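Local coordinates for Lmo2445 protein (Listeria monocytogenes EGD-e, PDB 5HZL) that is of unknown function but belongs to the secreted internalin-like leucine-rich repeat proteins and binds calcium ions, at residues L124-G135 with L147-S158; I81-E92 with L103-T114. One frame throughout, in Å; residues are numbered along the deposited sequence.

Contact 1: L124-G135 with L147-S158; sequences LTNVDLSQNNFG and LVSINMENAGLS. With CA (calcium ion), chain E.
The carbonyl oxygen of T125 accepts two backbone N-H groups from the neighbouring segment. V148 N reaches T125 O at 2.8 Å from a position tilted off the carbonyl plane. S149 N approaches the same oxygen more nearly in line with the C=O bond. S149 OG donates to N126 OD1 at 2.6 Å. The serine hydroxyl lies between its own backbone N and carbonyl carbon (chi1 63°), facing the asparagine. N126 ND2 turns the other way and bonds N105 OD1 in the preceding strand. Strands 126-128 and 149-151 run parallel, joined by V127 N to S149 O, N151 N to V127 O and L129 N to N151 O. This is the parallel sheet of a leucine-rich repeat domain, each repeat adding one strand. V127 and I150 point together into the core, with V127 CG1 3.7 Å from I150 CG1. On the opposite face the flat ends of D128 and N151 lie side by side, their planes 5° apart, without bonding. D128 OD1 takes S130 OG on its syn side, while N151 OD1 accepts E153 N in an Asx turn. Both E153 carboxylate oxygens bind a calcium ion, and OE2 also hydrogen-bonds N178 ND2. Selenomethionine M152, first in a type II turn, sets its SE obliquely to the F134 ring, 4.8 Å from the centroid, a Met-aromatic contact. L157 CD2 packs 3.7 Å from F134 CD2.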
loop_
_atom_site.group_PDB
_atom_site.type_symbol
_atom_site.label_atom_id
_atom_site.label_comp_id
_atom_site.label_asym_id
_atom_site.label_seq_id
_atom_site.Cartn_x
_atom_site.Cartn_y
_atom_site.Cartn_z
ATOM N N LEU A 124 14.322 2.768 10.584
ATOM C CA LEU A 124 12.916 3.006 10.279
ATOM C C LEU A 124 12.040 2.226 11.270
ATOM O O LEU A 124 12.155 1.010 11.404
ATOM C CB LEU A 124 12.583 2.660 8.817
ATOM C CG LEU A 124 11.226 3.169 8.313
ATOM C CD1 LEU A 124 11.165 4.688 8.368
ATOM C CD2 LEU A 124 10.958 2.702 6.894
ATOM N N THR A 125 11.173 2.961 11.952
ATOM C CA THR A 125 10.279 2.448 12.981
ATOM C C THR A 125 8.798 2.554 12.622
ATOM O O THR A 125 7.999 1.697 13.026
ATOM C CB THR A 125 10.586 3.224 14.295
ATOM O OG1 THR A 125 11.844 2.771 14.789
ATOM C CG2 THR A 125 9.556 3.002 15.406
ATOM N N ASN A 126 8.435 3.593 11.877
ATOM C CA ASN A 126 7.056 3.818 11.514
ATOM C C ASN A 126 6.900 4.288 10.085
ATOM O O ASN A 126 7.701 5.058 9.606
ATOM C CB ASN A 126 6.499 4.889 12.433
ATOM C CG ASN A 126 5.057 5.220 12.127
ATOM O OD1 ASN A 126 4.206 4.351 12.062
ATOM N ND2 ASN A 126 4.780 6.485 11.932
ATOM N N VAL A 127 5.843 3.851 9.417
ATOM C CA VAL A 127 5.593 4.242 8.038
ATOM C C VAL A 127 4.077 4.378 7.824
ATOM O O VAL A 127 3.348 3.452 8.110
ATOM C CB VAL A 127 6.276 3.228 7.071
ATOM C CG1 VAL A 127 5.715 1.816 7.216
ATOM C CG2 VAL A 127 6.154 3.664 5.629
ATOM N N ASP A 128 3.615 5.550 7.376
ATOM C CA ASP A 128 2.185 5.844 7.100
ATOM C C ASP A 128 2.022 6.006 5.580
ATOM O O ASP A 128 2.271 7.075 5.026
ATOM C CB ASP A 128 1.714 7.114 7.841
ATOM C CG ASP A 128 0.201 7.446 7.618
ATOM O OD1 ASP A 128 -0.550 6.629 7.029
ATOM O OD2 ASP A 128 -0.255 8.541 8.058
ATOM N N LEU A 129 1.613 4.923 4.923
ATOM C CA LEU A 129 1.415 4.880 3.473
ATOM C C LEU A 129 -0.059 4.729 3.118
ATOM O O LEU A 129 -0.413 4.269 2.036
ATOM C CB LEU A 129 2.233 3.726 2.892
ATOM C CG LEU A 129 3.746 3.897 2.973
ATOM C CD1 LEU A 129 4.469 2.577 2.768
ATOM C CD2 LEU A 129 4.223 4.934 1.965
ATOM N N SER A 130 -0.919 5.150 4.031
ATOM C CA SER A 130 -2.343 5.070 3.811
ATOM C C SER A 130 -2.805 6.040 2.712
ATOM O O SER A 130 -2.251 7.117 2.555
ATOM C CB SER A 130 -3.061 5.416 5.113
ATOM O OG SER A 130 -2.734 6.734 5.537
ATOM N N GLN A 131 -3.815 5.625 1.956
ATOM C CA GLN A 131 -4.416 6.429 0.904
ATOM C C GLN A 131 -3.552 6.731 -0.301
ATOM O O GLN A 131 -3.700 7.762 -0.969
ATOM C CB GLN A 131 -5.093 7.670 1.489
ATOM C CG GLN A 131 -6.264 7.292 2.394
ATOM C CD GLN A 131 -6.985 8.485 2.973
ATOM O OE1 GLN A 131 -6.382 9.451 3.449
ATOM N NE2 GLN A 131 -8.286 8.407 2.970
ATOM N N ASN A 132 -2.652 5.798 -0.579
ATOM C CA ASN A 132 -1.792 5.875 -1.744
ATOM C C ASN A 132 -2.460 5.004 -2.821
ATOM O O ASN A 132 -3.669 4.780 -2.749
ATOM C CB ASN A 132 -0.353 5.524 -1.378
ATOM C CG ASN A 132 0.347 6.667 -0.662
ATOM O OD1 ASN A 132 0.573 7.726 -1.248
ATOM N ND2 ASN A 132 0.740 6.443 0.585
ATOM N N ASN A 133 -1.714 4.523 -3.808
ATOM C CA ASN A 133 -2.339 3.759 -4.865
ATOM C C ASN A 133 -1.386 2.754 -5.476
ATOM O O ASN A 133 -0.959 2.892 -6.636
ATOM C CB ASN A 133 -2.845 4.739 -5.931
ATOM C CG ASN A 133 -3.750 4.075 -6.956
ATOM O OD1 ASN A 133 -4.390 3.034 -6.682
ATOM N ND2 ASN A 133 -3.829 4.681 -8.138
ATOM N N PHE A 134 -1.091 1.726 -4.682
ATOM C CA PHE A 134 -0.160 0.671 -5.073
ATOM C C PHE A 134 -0.594 -0.272 -6.171
ATOM O O PHE A 134 0.263 -0.764 -6.902
ATOM C CB PHE A 134 0.246 -0.158 -3.858
ATOM C CG PHE A 134 0.959 0.632 -2.822
ATOM C CD1 PHE A 134 2.256 1.043 -3.042
ATOM C CD2 PHE A 134 0.336 0.974 -1.630
ATOM C CE1 PHE A 134 2.927 1.788 -2.090
ATOM C CE2 PHE A 134 0.998 1.711 -0.670
ATOM C CZ PHE A 134 2.293 2.125 -0.900
ATOM N N GLY A 135 -1.899 -0.511 -6.302
ATOM C CA GLY A 135 -2.413 -1.440 -7.299
ATOM C C GLY A 135 -1.816 -2.780 -6.918
ATOM O O GLY A 135 -1.858 -3.171 -5.741
ATOM N N LEU A 147 10.959 -2.124 11.424
ATOM C CA LEU A 147 9.606 -1.560 11.505
ATOM C C LEU A 147 8.738 -2.069 12.662
ATOM O O LEU A 147 8.689 -3.274 12.936
ATOM C CB LEU A 147 8.852 -1.760 10.188
ATOM C CG LEU A 147 9.212 -0.834 9.021
ATOM C CD1 LEU A 147 8.617 -1.326 7.707
ATOM C CD2 LEU A 147 8.772 0.602 9.307
ATOM N N VAL A 148 8.071 -1.128 13.329
ATOM C CA VAL A 148 7.181 -1.425 14.448
ATOM C C VAL A 148 5.729 -1.273 14.019
ATOM O O VAL A 148 4.886 -2.060 14.437
ATOM C CB VAL A 148 7.471 -0.524 15.672
ATOM C CG1 VAL A 148 6.452 -0.758 16.794
ATOM C CG2 VAL A 148 8.893 -0.772 16.154
ATOM N N SER A 149 5.435 -0.268 13.202
ATOM C CA SER A 149 4.064 -0.053 12.743
ATOM C C SER A 149 3.987 0.415 11.296
ATOM O O SER A 149 4.687 1.335 10.892
ATOM C CB SER A 149 3.340 0.948 13.637
ATOM O OG SER A 149 3.962 2.195 13.567
ATOM N N ILE A 150 3.100 -0.246 10.555
ATOM C CA ILE A 150 2.819 -0.012 9.148
ATOM C C ILE A 150 1.347 0.299 8.951
ATOM O O ILE A 150 0.476 -0.452 9.391
ATOM C CB ILE A 150 3.117 -1.283 8.334
ATOM C CG1 ILE A 150 4.625 -1.578 8.366
ATOM C CG2 ILE A 150 2.622 -1.148 6.894
ATOM C CD1 ILE A 150 5.006 -2.889 7.710
ATOM N N ASN A 151 1.072 1.400 8.269
ATOM C CA ASN A 151 -0.294 1.774 7.975
ATOM C C ASN A 151 -0.443 1.866 6.460
ATOM O O ASN A 151 0.235 2.681 5.829
ATOM C CB ASN A 151 -0.625 3.088 8.662
ATOM C CG ASN A 151 -2.058 3.536 8.448
ATOM O OD1 ASN A 151 -2.864 2.884 7.802
ATOM N ND2 ASN A 151 -2.370 4.672 8.995
HETATM N N MSE A 152 -1.307 1.009 5.900
HETATM C CA MSE A 152 -1.603 0.987 4.460
HETATM C C MSE A 152 -3.106 0.920 4.277
HETATM O O MSE A 152 -3.632 0.236 3.395
HETATM C CB MSE A 152 -0.827 -0.120 3.751
HETATM C CG MSE A 152 0.565 0.372 3.377
HETATM SE SE MSE A 152 1.563 -0.977 2.333
HETATM C CE MSE A 152 1.461 -2.498 3.581
ATOM N N GLU A 153 -3.812 1.675 5.109
ATOM C CA GLU A 153 -5.258 1.732 5.030
ATOM C C GLU A 153 -5.682 2.430 3.767
ATOM O O GLU A 153 -5.155 3.483 3.443
ATOM C CB GLU A 153 -5.835 2.531 6.205
ATOM C CG GLU A 153 -7.364 2.653 6.220
ATOM C CD GLU A 153 -7.892 3.408 7.422
ATOM O OE1 GLU A 153 -7.119 4.114 8.063
ATOM O OE2 GLU A 153 -9.084 3.324 7.743
ATOM N N ASN A 154 -6.629 1.834 3.054
ATOM C CA ASN A 154 -7.192 2.432 1.856
ATOM C C ASN A 154 -6.121 2.907 0.854
ATOM O O ASN A 154 -6.212 3.990 0.307
ATOM C CB ASN A 154 -8.082 3.589 2.339
ATOM C CG ASN A 154 -8.932 4.200 1.248
ATOM O OD1 ASN A 154 -9.179 3.588 0.203
ATOM N ND2 ASN A 154 -9.405 5.429 1.501
ATOM N N ALA A 155 -5.118 2.071 0.617
ATOM C CA ALA A 155 -3.994 2.389 -0.273
ATOM C C ALA A 155 -4.003 1.684 -1.637
ATOM O O ALA A 155 -2.959 1.606 -2.292
ATOM C CB ALA A 155 -2.690 2.056 0.462
ATOM N N GLY A 156 -5.148 1.156 -2.057
ATOM C CA GLY A 156 -5.242 0.448 -3.340
ATOM C C GLY A 156 -4.521 -0.894 -3.473
ATOM O O GLY A 156 -4.348 -1.377 -4.603
ATOM N N LEU A 157 -4.102 -1.508 -2.354
ATOM C CA LEU A 157 -3.391 -2.806 -2.431
ATOM C C LEU A 157 -4.320 -3.803 -3.079
ATOM O O LEU A 157 -5.450 -3.977 -2.637
ATOM C CB LEU A 157 -2.948 -3.297 -1.072
ATOM C CG LEU A 157 -1.887 -2.458 -0.363
ATOM C CD1 LEU A 157 -1.809 -2.846 1.109
ATOM C CD2 LEU A 157 -0.537 -2.613 -1.038
ATOM N N SER A 158 -3.831 -4.457 -4.120
ATOM C CA SER A 158 -4.658 -5.345 -4.892
ATOM C C SER A 158 -4.068 -6.694 -5.206
ATOM O O SER A 158 -2.845 -6.885 -5.201
ATOM C CB SER A 158 -4.920 -4.653 -6.234
ATOM O OG SER A 158 -5.407 -3.330 -6.057
HETATM CA CA CA E . -8.931 4.733 10.079
#

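Contact 2: I81-E92 with L103-T114; sequences IELAIWSNNIGE and LENIEANGANIT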
loop_
_atom_site.group_PDB
_atom_site.type_symbol
_atom_site.label_atom_id
_atom_site.label_comp_id
_atom_site.label_asym_id
_atom_site.label_seq_id
_atom_site.Cartn_x
_atom_site.Cartn_y
_atom_site.Cartn_z
ATOM N N ILE A 81 15.337 12.519 11.056
ATOM C CA ILE A 81 14.655 11.300 11.490
ATOM C C ILE A 81 13.240 11.165 10.939
ATOM O O ILE A 81 12.641 10.115 11.105
ATOM C CB ILE A 81 14.630 11.122 13.036
ATOM C CG1 ILE A 81 13.792 12.199 13.746
ATOM C CG2 ILE A 81 16.052 11.086 13.581
ATOM C CD1 ILE A 81 13.623 11.949 15.234
ATOM N N GLU A 82 12.724 12.199 10.282
ATOM C CA GLU A 82 11.374 12.178 9.741
ATOM C C GLU A 82 11.283 12.731 8.329
ATOM O O GLU A 82 11.852 13.769 8.030
ATOM C CB GLU A 82 10.470 13.016 10.648
ATOM C CG GLU A 82 9.036 13.220 10.157
ATOM C CD GLU A 82 8.207 14.111 11.084
ATOM O OE1 GLU A 82 7.707 15.156 10.593
ATOM O OE2 GLU A 82 8.088 13.809 12.299
ATOM N N LEU A 83 10.545 12.033 7.473
ATOM C CA LEU A 83 10.292 12.448 6.099
ATOM C C LEU A 83 8.778 12.691 5.972
ATOM O O LEU A 83 7.994 11.750 6.115
ATOM C CB LEU A 83 10.717 11.363 5.118
ATOM C CG LEU A 83 10.423 11.669 3.649
ATOM C CD1 LEU A 83 11.067 12.981 3.216
ATOM C CD2 LEU A 83 10.886 10.513 2.781
ATOM N N ALA A 84 8.382 13.934 5.713
ATOM C CA ALA A 84 6.984 14.328 5.555
ATOM C C ALA A 84 6.703 14.637 4.074
ATOM O O ALA A 84 7.082 15.712 3.582
ATOM C CB ALA A 84 6.705 15.552 6.411
ATOM N N ILE A 85 6.052 13.705 3.372
ATOM C CA ILE A 85 5.747 13.869 1.946
ATOM C C ILE A 85 4.281 13.637 1.584
ATOM O O ILE A 85 3.963 13.337 0.436
ATOM C CB ILE A 85 6.647 12.956 1.068
ATOM C CG1 ILE A 85 6.525 11.497 1.501
ATOM C CG2 ILE A 85 8.101 13.395 1.141
ATOM C CD1 ILE A 85 7.333 10.532 0.668
ATOM N N TRP A 86 3.389 13.820 2.546
ATOM C CA TRP A 86 1.957 13.623 2.304
ATOM C C TRP A 86 1.338 14.685 1.388
ATOM O O TRP A 86 1.806 15.802 1.351
ATOM C CB TRP A 86 1.188 13.502 3.630
ATOM C CG TRP A 86 1.466 14.548 4.687
ATOM C CD1 TRP A 86 2.406 14.477 5.672
ATOM C CD2 TRP A 86 0.775 15.784 4.884
ATOM N NE1 TRP A 86 2.361 15.601 6.457
ATOM C CE2 TRP A 86 1.366 16.419 6.005
ATOM C CE3 TRP A 86 -0.275 16.424 4.220
ATOM C CZ2 TRP A 86 0.937 17.664 6.483
ATOM C CZ3 TRP A 86 -0.710 17.677 4.696
ATOM C CH2 TRP A 86 -0.101 18.279 5.817
ATOM N N SER A 87 0.286 14.295 0.664
ATOM C CA SER A 87 -0.454 15.141 -0.293
ATOM C C SER A 87 0.354 15.571 -1.546
ATOM O O SER A 87 0.102 16.625 -2.128
ATOM C CB SER A 87 -1.139 16.327 0.400
ATOM O OG SER A 87 -2.146 15.884 1.291
ATOM N N ASN A 88 1.337 14.754 -1.937
ATOM C CA ASN A 88 2.158 14.984 -3.136
ATOM C C ASN A 88 1.608 14.142 -4.269
ATOM O O ASN A 88 0.545 13.575 -4.123
ATOM C CB ASN A 88 3.643 14.740 -2.841
ATOM C CG ASN A 88 4.307 15.941 -2.183
ATOM O OD1 ASN A 88 4.249 17.055 -2.704
ATOM N ND2 ASN A 88 4.982 15.710 -1.070
ATOM N N ASN A 89 2.304 14.072 -5.398
ATOM C CA ASN A 89 1.857 13.316 -6.578
ATOM C C ASN A 89 3.073 12.530 -7.087
ATOM O O ASN A 89 3.605 12.743 -8.181
ATOM C CB ASN A 89 1.373 14.330 -7.599
ATOM C CG ASN A 89 0.772 13.688 -8.808
ATOM O OD1 ASN A 89 0.222 12.587 -8.743
ATOM N ND2 ASN A 89 0.856 14.375 -9.925
ATOM N N ILE A 90 3.468 11.599 -6.242
ATOM C CA ILE A 90 4.686 10.809 -6.395
ATOM C C ILE A 90 4.844 9.755 -7.479
ATOM O O ILE A 90 5.778 9.854 -8.265
ATOM C CB ILE A 90 5.085 10.242 -4.987
ATOM C CG1 ILE A 90 5.410 11.427 -4.060
ATOM C CG2 ILE A 90 6.273 9.283 -5.046
ATOM C CD1 ILE A 90 5.683 11.056 -2.614
ATOM N N GLY A 91 3.983 8.752 -7.515
ATOM C CA GLY A 91 4.145 7.665 -8.480
ATOM C C GLY A 91 5.196 6.745 -7.868
ATOM O O GLY A 91 5.019 6.302 -6.733
ATOM N N GLU A 92 6.288 6.465 -8.585
ATOM C CA GLU A 92 7.359 5.598 -8.055
ATOM C C GLU A 92 8.255 6.390 -7.132
ATOM O O GLU A 92 8.939 7.300 -7.576
ATOM C CB GLU A 92 8.158 4.941 -9.180
ATOM C CG GLU A 92 7.289 3.938 -9.931
ATOM C CD GLU A 92 7.951 3.202 -11.076
ATOM O OE1 GLU A 92 9.051 3.590 -11.528
ATOM O OE2 GLU A 92 7.334 2.225 -11.537
ATOM N N LEU A 103 16.762 8.000 9.097
ATOM C CA LEU A 103 15.306 7.992 9.004
ATOM C C LEU A 103 14.625 6.988 9.938
ATOM O O LEU A 103 14.993 5.816 9.969
ATOM C CB LEU A 103 14.884 7.741 7.558
ATOM C CG LEU A 103 13.413 8.013 7.239
ATOM C CD1 LEU A 103 13.027 9.448 7.591
ATOM C CD2 LEU A 103 13.165 7.736 5.763
ATOM N N GLU A 104 13.649 7.480 10.704
ATOM C CA GLU A 104 12.883 6.666 11.666
ATOM C C GLU A 104 11.390 6.663 11.393
ATOM O O GLU A 104 10.694 5.726 11.794
ATOM C CB GLU A 104 13.040 7.209 13.092
ATOM C CG GLU A 104 14.465 7.303 13.582
ATOM C CD GLU A 104 14.590 7.866 14.991
ATOM O OE1 GLU A 104 13.558 8.090 15.667
ATOM O OE2 GLU A 104 15.753 8.079 15.420
ATOM N N ASN A 105 10.907 7.697 10.708
ATOM C CA ASN A 105 9.501 7.853 10.450
ATOM C C ASN A 105 9.160 8.439 9.091
ATOM O O ASN A 105 9.696 9.458 8.716
ATOM C CB ASN A 105 8.996 8.805 11.523
ATOM C CG ASN A 105 7.526 9.081 11.414
ATOM O OD1 ASN A 105 6.771 8.272 10.885
ATOM N ND2 ASN A 105 7.104 10.232 11.924
ATOM N N ILE A 106 8.253 7.795 8.367
ATOM C CA ILE A 106 7.784 8.274 7.053
ATOM C C ILE A 106 6.276 8.546 7.132
ATOM O O ILE A 106 5.511 7.636 7.402
ATOM C CB ILE A 106 8.049 7.261 5.916
ATOM C CG1 ILE A 106 9.547 7.137 5.675
ATOM C CG2 ILE A 106 7.349 7.691 4.621
ATOM C CD1 ILE A 106 9.937 6.222 4.535
ATOM N N GLU A 107 5.879 9.795 6.900
ATOM C CA GLU A 107 4.482 10.209 6.895
ATOM C C GLU A 107 4.162 10.604 5.460
ATOM O O GLU A 107 4.450 11.722 5.034
ATOM C CB GLU A 107 4.254 11.336 7.894
ATOM C CG GLU A 107 4.316 10.853 9.340
ATOM C CD GLU A 107 4.217 11.970 10.371
ATOM O OE1 GLU A 107 4.462 13.162 10.029
ATOM O OE2 GLU A 107 3.918 11.647 11.549
ATOM N N ALA A 108 3.559 9.660 4.733
ATOM C CA ALA A 108 3.241 9.813 3.310
ATOM C C ALA A 108 1.806 9.499 2.909
ATOM O O ALA A 108 1.561 8.868 1.880
ATOM C CB ALA A 108 4.205 8.946 2.517
ATOM N N ASN A 109 0.860 9.956 3.714
ATOM C CA ASN A 109 -0.561 9.764 3.432
ATOM C C ASN A 109 -0.995 10.525 2.170
ATOM O O ASN A 109 -0.567 11.658 1.962
ATOM C CB ASN A 109 -1.406 10.317 4.598
ATOM C CG ASN A 109 -2.895 10.259 4.322
ATOM O OD1 ASN A 109 -3.493 11.251 3.948
ATOM N ND2 ASN A 109 -3.479 9.083 4.423
ATOM N N GLY A 110 -1.848 9.911 1.350
ATOM C CA GLY A 110 -2.390 10.549 0.140
ATOM C C GLY A 110 -1.401 11.271 -0.741
ATOM O O GLY A 110 -1.653 12.380 -1.195
ATOM N N ALA A 111 -0.273 10.615 -0.986
ATOM C CA ALA A 111 0.798 11.162 -1.791
ATOM C C ALA A 111 0.866 10.524 -3.176
ATOM O O ALA A 111 1.856 10.688 -3.890
ATOM C CB ALA A 111 2.101 10.949 -1.054
ATOM N N ASN A 112 -0.186 9.798 -3.540
ATOM C CA ASN A 112 -0.285 9.097 -4.829
ATOM C C ASN A 112 0.920 8.212 -5.208
ATOM O O ASN A 112 1.300 8.135 -6.383
ATOM C CB ASN A 112 -0.608 10.083 -5.957
ATOM C CG ASN A 112 -1.043 9.385 -7.237
ATOM O OD1 ASN A 112 -1.633 8.311 -7.205
ATOM N ND2 ASN A 112 -0.772 10.006 -8.367
ATOM N N ILE A 113 1.491 7.555 -4.195
ATOM C CA ILE A 113 2.612 6.631 -4.356
ATOM C C ILE A 113 2.090 5.314 -4.953
ATOM O O ILE A 113 1.148 4.731 -4.440
ATOM C CB ILE A 113 3.284 6.283 -2.997
ATOM C CG1 ILE A 113 3.772 7.554 -2.310
ATOM C CG2 ILE A 113 4.438 5.284 -3.186
ATOM C CD1 ILE A 113 4.437 7.342 -0.967
ATOM N N THR A 114 2.732 4.853 -6.016
ATOM C CA THR A 114 2.375 3.620 -6.693
ATOM C C THR A 114 3.365 2.509 -6.392
ATOM O O THR A 114 3.032 1.341 -6.579
ATOM C CB THR A 114 2.303 3.824 -8.221
ATOM O OG1 THR A 114 3.590 4.228 -8.738
ATOM C CG2 THR A 114 1.240 4.870 -8.562
HETATM O O HOH W 1 -2.548 13.497 2.482
#
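I81 leads into strand 82-84 of the leucine-rich repeat sheet; its carbonyl oxygen accepts both E104 N and N105 N. Strands 82-84 and 105-107 follow in parallel. E82 extends beside N105, whose OD1 accepts N126 ND2. E82 OE1 lies 3.9 Å from E107 OE1, two like charges that may repel mildly. L83 points into the core, where its CB meets L103 CD1 at 3.9 Å. Its backbone N bonds N105 O, and its O accepts E107 N. I85 continues inward, CG1 lying 3.6 Å from A108 CB. The W86 indole meets E107 O at its edge, with CD1 3.5 Å from that oxygen. S87 N bonds N109 O, and a water joins S87 OG to N109 O and OD1; N109 ND2 bonds S130 OG. N88 ND2 bonds I85 O and, just after strand 56-58, L59 O; its OD1 accepts L62 N and L64 N. N89 and N112 bring their amides nearly coplanar, 9° apart; N112 ND2 donates almost straight to N89 OD1 at 2.8 Å. I90 N bonds A111 O, and I90 CD1 packs against A111 CB and I113 CG1. At G91, T114 N reaches the carbonyl oxygen at 2.8 Å from above the carbonyl plane.

In the fold
Contact 2 closes before contact 1 opens along the chain, and their centres lie about 10 Å apart. Both lie on one parallel sheet of seven strands, side by side in sequence order; contact 2 also includes a small second pair, 91-92 with 113-115. Contact 2 pairs strands 82-84 and 105-107, and contact 1 pairs the next two, 126-128 and 149-151. Strands 105-107 and 126-128 are neighbours, so the two contacts meet directly. T125 N probably bonds E104 O there. N132 adds a further tie, its amide bonding the backbone of A108, A111 and I113. The four segments therefore form a continuous middle block of the repeat domain, between the N-terminal helical region and the C-terminal mixed sheet.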